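Local coordinates for protein putative isochorismatase hydrolase (PDB 3LQY) that is a putative isochorismatase-family hydrolase, probably acting on a small-molecule substrate, at residues I96-D109 with D128-E140. Sequence-based numbering, arbitrary orientation.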
loop_
_atom_site.group_PDB
_atom_site.type_symbol
_atom_site.label_atom_id
_atom_site.label_comp_id
_atom_site.label_asym_id
_atom_site.label_seq_id
_atom_site.Cartn_x
_atom_site.Cartn_y
_atom_site.Cartn_z
ATOM N N ILE A 96 -6.407 -5.341 9.511
ATOM C CA ILE A 96 -5.814 -5.650 8.234
ATOM C C ILE A 96 -6.351 -4.707 7.142
ATOM O O ILE A 96 -5.581 -4.140 6.340
ATOM C CB ILE A 96 -6.090 -7.136 7.842
ATOM C CG1 ILE A 96 -5.518 -8.093 8.876
ATOM C CG2 ILE A 96 -5.535 -7.442 6.479
ATOM C CD1 ILE A 96 -6.262 -9.404 8.978
ATOM N N ASN A 97 -7.691 -4.651 7.057
ATOM C CA ASN A 97 -8.391 -3.783 6.128
ATOM C C ASN A 97 -8.231 -2.332 6.501
ATOM O O ASN A 97 -8.627 -1.944 7.588
ATOM C CB ASN A 97 -9.878 -4.164 6.168
ATOM C CG ASN A 97 -10.752 -3.365 5.214
ATOM O OD1 ASN A 97 -10.329 -2.375 4.639
ATOM N ND2 ASN A 97 -12.001 -3.858 4.991
ATOM N N SER A 98 -7.742 -1.526 5.563
ATOM C CA SER A 98 -7.396 -0.132 5.824
ATOM C C SER A 98 -8.636 0.764 6.007
ATOM O O SER A 98 -8.521 1.890 6.509
ATOM C CB SER A 98 -6.497 0.423 4.701
ATOM O OG SER A 98 -5.185 -0.111 4.740
ATOM N N PHE A 99 -9.817 0.280 5.617
ATOM C CA PHE A 99 -11.072 1.022 5.882
ATOM C C PHE A 99 -11.677 0.694 7.232
ATOM O O PHE A 99 -12.621 1.360 7.636
ATOM C CB PHE A 99 -12.166 0.704 4.830
ATOM C CG PHE A 99 -11.854 1.209 3.456
ATOM C CD1 PHE A 99 -12.164 2.509 3.091
ATOM C CD2 PHE A 99 -11.249 0.386 2.525
ATOM C CE1 PHE A 99 -11.855 2.992 1.827
ATOM C CE2 PHE A 99 -10.913 0.867 1.266
ATOM C CZ PHE A 99 -11.237 2.170 0.909
ATOM N N ARG A 100 -11.238 -0.372 7.887
ATOM C CA ARG A 100 -11.899 -0.839 9.105
ATOM C C ARG A 100 -11.501 -0.049 10.339
ATOM O O ARG A 100 -10.323 -0.052 10.731
ATOM C CB ARG A 100 -11.594 -2.302 9.338
ATOM C CG ARG A 100 -12.289 -2.898 10.517
ATOM C CD ARG A 100 -12.237 -4.400 10.454
ATOM N NE ARG A 100 -12.591 -4.999 11.732
ATOM C CZ ARG A 100 -12.412 -6.277 12.049
ATOM N NH1 ARG A 100 -11.909 -7.127 11.164
ATOM N NH2 ARG A 100 -12.763 -6.716 13.257
ATOM N N ASP A 101 -12.501 0.577 10.964
ATOM C CA ASP A 101 -12.305 1.442 12.164
ATOM C C ASP A 101 -11.301 2.579 11.945
ATOM O O ASP A 101 -10.731 3.103 12.900
ATOM C CB ASP A 101 -11.884 0.610 13.398
ATOM C CG ASP A 101 -12.939 -0.425 13.808
ATOM O OD1 ASP A 101 -14.153 -0.148 13.675
ATOM O OD2 ASP A 101 -12.540 -1.515 14.279
ATOM N N THR A 102 -11.088 2.955 10.691
ATOM C CA THR A 102 -10.221 4.057 10.343
ATOM C C THR A 102 -11.063 5.133 9.706
ATOM O O THR A 102 -12.236 4.958 9.473
ATOM C CB THR A 102 -9.103 3.662 9.328
ATOM O OG1 THR A 102 -9.661 3.575 8.008
ATOM C CG2 THR A 102 -8.434 2.382 9.740
ATOM N N ASP A 103 -10.408 6.239 9.406
ATOM C CA ASP A 103 -11.012 7.402 8.793
ATOM C C ASP A 103 -10.774 7.398 7.301
ATOM O O ASP A 103 -10.983 8.414 6.648
ATOM C CB ASP A 103 -10.337 8.658 9.364
ATOM C CG ASP A 103 -10.483 8.777 10.881
ATOM O OD1 ASP A 103 -11.368 8.091 11.444
ATOM O OD2 ASP A 103 -9.722 9.556 11.508
ATOM N N LEU A 104 -10.303 6.281 6.754
ATOM C CA LEU A 104 -9.858 6.283 5.355
ATOM C C LEU A 104 -10.939 6.749 4.390
ATOM O O LEU A 104 -10.677 7.592 3.522
ATOM C CB LEU A 104 -9.329 4.932 4.920
ATOM C CG LEU A 104 -8.829 4.963 3.466
ATOM C CD1 LEU A 104 -7.622 5.919 3.335
ATOM C CD2 LEU A 104 -8.512 3.537 2.956
ATOM N N LYS A 105 -12.145 6.220 4.555
ATOM C CA LYS A 105 -13.252 6.545 3.658
ATOM C C LYS A 105 -13.544 8.032 3.762
ATOM O O LYS A 105 -13.455 8.762 2.768
ATOM C CB LYS A 105 -14.506 5.730 4.005
ATOM C CG LYS A 105 -15.577 5.694 2.896
ATOM C CD LYS A 105 -16.866 5.009 3.390
ATOM C CE LYS A 105 -17.946 4.919 2.294
ATOM N NZ LYS A 105 -19.332 4.871 2.868
ATOM N N LYS A 106 -13.862 8.473 4.982
ATOM C CA LYS A 106 -14.152 9.880 5.242
ATOM C C LYS A 106 -13.065 10.744 4.605
ATOM O O LYS A 106 -13.346 11.735 3.944
ATOM C CB LYS A 106 -14.232 10.142 6.753
ATOM N N VAL A 107 -11.821 10.348 4.778
ATOM C CA VAL A 107 -10.709 11.046 4.148
ATOM C C VAL A 107 -10.805 11.096 2.609
ATOM O O VAL A 107 -10.783 12.187 2.018
ATOM C CB VAL A 107 -9.338 10.465 4.617
ATOM C CG1 VAL A 107 -8.209 10.904 3.689
ATOM C CG2 VAL A 107 -9.041 10.872 6.061
ATOM N N LEU A 108 -10.954 9.928 1.971
ATOM C CA LEU A 108 -11.050 9.864 0.519
ATOM C C LEU A 108 -12.262 10.652 0.056
ATOM O O LEU A 108 -12.149 11.453 -0.877
ATOM C CB LEU A 108 -11.160 8.417 0.034
ATOM C CG LEU A 108 -9.937 7.531 0.293
ATOM C CD1 LEU A 108 -10.270 6.085 -0.118
ATOM C CD2 LEU A 108 -8.727 8.031 -0.473
ATOM N N ASP A 109 -13.386 10.460 0.753
ATOM C CA ASP A 109 -14.646 11.120 0.403
ATOM C C ASP A 109 -14.570 12.638 0.583
ATOM O O ASP A 109 -15.408 13.349 0.054
ATOM C CB ASP A 109 -15.841 10.563 1.216
ATOM C CG ASP A 109 -16.404 9.262 0.657
ATOM O OD1 ASP A 109 -16.077 8.856 -0.490
ATOM O OD2 ASP A 109 -17.194 8.622 1.390
ATOM N N ASP A 128 -4.401 -6.989 -0.659
ATOM C CA ASP A 128 -5.579 -7.788 -1.046
ATOM C C ASP A 128 -6.793 -7.180 -0.389
ATOM O O ASP A 128 -7.783 -6.860 -1.055
ATOM C CB ASP A 128 -5.438 -9.240 -0.607
ATOM C CG ASP A 128 -6.627 -10.106 -1.111
ATOM O OD1 ASP A 128 -6.785 -10.103 -2.347
ATOM O OD2 ASP A 128 -7.331 -10.768 -0.289
ATOM N N ALA A 129 -6.719 -6.939 0.923
ATOM C CA ALA A 129 -7.872 -6.417 1.677
ATOM C C ALA A 129 -8.330 -5.061 1.192
ATOM O O ALA A 129 -9.498 -4.833 1.029
ATOM C CB ALA A 129 -7.555 -6.307 3.213
ATOM N N VAL A 130 -7.404 -4.120 1.022
ATOM C CA VAL A 130 -7.854 -2.771 0.665
ATOM C C VAL A 130 -8.381 -2.714 -0.765
ATOM O O VAL A 130 -9.312 -1.944 -1.051
ATOM C CB VAL A 130 -6.749 -1.662 0.899
ATOM C CG1 VAL A 130 -5.643 -1.729 -0.131
ATOM C CG2 VAL A 130 -7.394 -0.294 0.881
ATOM N N THR A 131 -7.777 -3.469 -1.669
ATOM C CA THR A 131 -8.204 -3.421 -3.053
ATOM C C THR A 131 -9.631 -3.960 -3.188
ATOM O O THR A 131 -10.491 -3.338 -3.820
ATOM C CB THR A 131 -7.255 -4.204 -3.963
ATOM O OG1 THR A 131 -5.922 -3.710 -3.759
ATOM C CG2 THR A 131 -7.632 -4.021 -5.410
ATOM N N ARG A 132 -9.899 -5.087 -2.557
ATOM C CA ARG A 132 -11.230 -5.707 -2.619
ATOM C C ARG A 132 -12.239 -4.890 -1.867
ATOM O O ARG A 132 -13.362 -4.719 -2.345
ATOM C CB ARG A 132 -11.175 -7.110 -2.037
ATOM C CG ARG A 132 -10.326 -8.020 -2.862
ATOM C CD ARG A 132 -10.454 -9.449 -2.353
ATOM N NE ARG A 132 -9.552 -10.363 -3.028
ATOM C CZ ARG A 132 -9.862 -11.546 -3.567
ATOM N NH1 ARG A 132 -11.121 -12.016 -3.599
ATOM N NH2 ARG A 132 -8.901 -12.248 -4.110
ATOM N N ALA A 133 -11.844 -4.309 -0.728
ATOM C CA ALA A 133 -12.770 -3.455 0.013
ATOM C C ALA A 133 -13.128 -2.195 -0.792
ATOM O O ALA A 133 -14.309 -1.779 -0.836
ATOM C CB ALA A 133 -12.198 -3.087 1.389
ATOM N N ALA A 134 -12.110 -1.598 -1.424
ATOM C CA ALA A 134 -12.288 -0.367 -2.190
ATOM C C ALA A 134 -13.162 -0.579 -3.426
ATOM O O ALA A 134 -14.060 0.204 -3.681
ATOM C CB ALA A 134 -10.938 0.241 -2.585
ATOM N N GLU A 135 -12.846 -1.603 -4.209
ATOM C CA GLU A 135 -13.607 -1.896 -5.421
ATOM C C GLU A 135 -15.062 -2.139 -5.027
ATOM O O GLU A 135 -15.986 -1.627 -5.673
ATOM C CB GLU A 135 -12.995 -3.086 -6.148
ATOM C CG GLU A 135 -13.444 -3.229 -7.604
ATOM C CD GLU A 135 -14.861 -3.707 -7.716
ATOM O OE1 GLU A 135 -15.318 -4.359 -6.743
ATOM O OE2 GLU A 135 -15.508 -3.456 -8.757
ATOM N N ASP A 136 -15.283 -2.908 -3.962
ATOM C CA ASP A 136 -16.652 -3.138 -3.446
ATOM C C ASP A 136 -17.345 -1.877 -2.969
ATOM O O ASP A 136 -18.565 -1.767 -3.042
ATOM C CB ASP A 136 -16.676 -4.149 -2.296
ATOM C CG ASP A 136 -16.483 -5.572 -2.753
ATOM O OD1 ASP A 136 -16.607 -5.870 -3.974
ATOM O OD2 ASP A 136 -16.216 -6.437 -1.869
ATOM N N LEU A 137 -16.582 -0.906 -2.485
ATOM C CA LEU A 137 -17.171 0.357 -2.068
ATOM C C LEU A 137 -17.474 1.249 -3.248
ATOM O O LEU A 137 -18.173 2.226 -3.080
ATOM C CB LEU A 137 -16.235 1.105 -1.124
ATOM C CG LEU A 137 -16.194 0.580 0.308
ATOM C CD1 LEU A 137 -15.044 1.307 1.095
ATOM C CD2 LEU A 137 -17.548 0.723 1.001
ATOM N N GLY A 138 -16.888 0.964 -4.405
ATOM C CA GLY A 138 -17.142 1.737 -5.600
ATOM C C GLY A 138 -16.002 2.468 -6.281
ATOM O O GLY A 138 -16.231 3.097 -7.316
ATOM N N TYR A 139 -14.786 2.422 -5.727
ATOM C CA TYR A 139 -13.639 3.037 -6.384
ATOM C C TYR A 139 -13.132 2.203 -7.526
ATOM O O TYR A 139 -13.150 0.975 -7.441
ATOM C CB TYR A 139 -12.465 3.211 -5.386
ATOM C CG TYR A 139 -12.847 4.000 -4.155
ATOM C CD1 TYR A 139 -12.762 5.388 -4.138
ATOM C CD2 TYR A 139 -13.287 3.354 -3.000
ATOM C CE1 TYR A 139 -13.137 6.108 -3.026
ATOM C CE2 TYR A 139 -13.653 4.071 -1.863
ATOM C CZ TYR A 139 -13.579 5.454 -1.877
ATOM O OH TYR A 139 -13.928 6.176 -0.736
ATOM N N GLU A 140 -12.662 2.842 -8.594
ATOM C CA GLU A 140 -11.931 2.104 -9.638
ATOM C C GLU A 140 -10.498 1.979 -9.135
ATOM O O GLU A 140 -9.900 2.969 -8.741
ATOM C CB GLU A 140 -11.969 2.833 -10.975
ATOM C CG GLU A 140 -13.346 3.112 -11.454
ATOM C CD GLU A 140 -13.344 3.861 -12.749
ATOM O OE1 GLU A 140 -12.249 4.099 -13.304
ATOM O OE2 GLU A 140 -14.426 4.242 -13.191
HETATM O O HOH W 1 -13.867 8.927 -2.132
#
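In the alpha/beta fold of the isochorismatase family, the loop after strand 90-93 and helix 104-110 pack against helix 128-137, with Phe-99 as the main wedge between them. Its ring is clamped on both faces. Leu-137 CD1 makes a CH-pi contact over one, 3.7 Å from the ring centroid and 12° off the normal, while Leu-104 CD2, from the first turn of helix 104-110, sits over the centre of the other. Val-130 reaches the ring through its CG2 branch, which stands anti to the backbone N and lies 3.7 Å from Phe-99 CE2. Ala-133 CB approaches obliquely at CD2, and Ala-134 CB lies near CE2 and CZ; these alanines let the ring come down close to the helix backbone.

Local hydrogen bonds hold the loop that carries this ring. Asn-97 and Arg-100 close a type I turn, and Asn-97 OD1 accepts from Phe-99 N at 2.9 Å in an Asx turn, with the donor above the carbonyl plane rather than on a lone pair. CG of Asn-97 is anti to its own N (chi1 -178°), which lays the amide against Ala-133, ND2 to CB 3.7 Å. With an alanine here instead of the Phe-99 ring, a gap would probably open between Leu-104 and Leu-137, and Val-130 CG2 would lose its aromatic neighbour.

Farther along, helix 128-137 ends in a Schellman motif at Gly-138, and Tyr-139, just past it, lays its ring against Leu-108 of helix 104-110. Leu-108 CD1 packs 3.8 Å from Tyr-139 CZ. One water receives a hydrogen bond from Tyr-139 OH and donates one to Asp-109 OD1 at 2.8 Å. The join is thus apolar at its centre, with a water link tying the phenol to the carboxylate at one end.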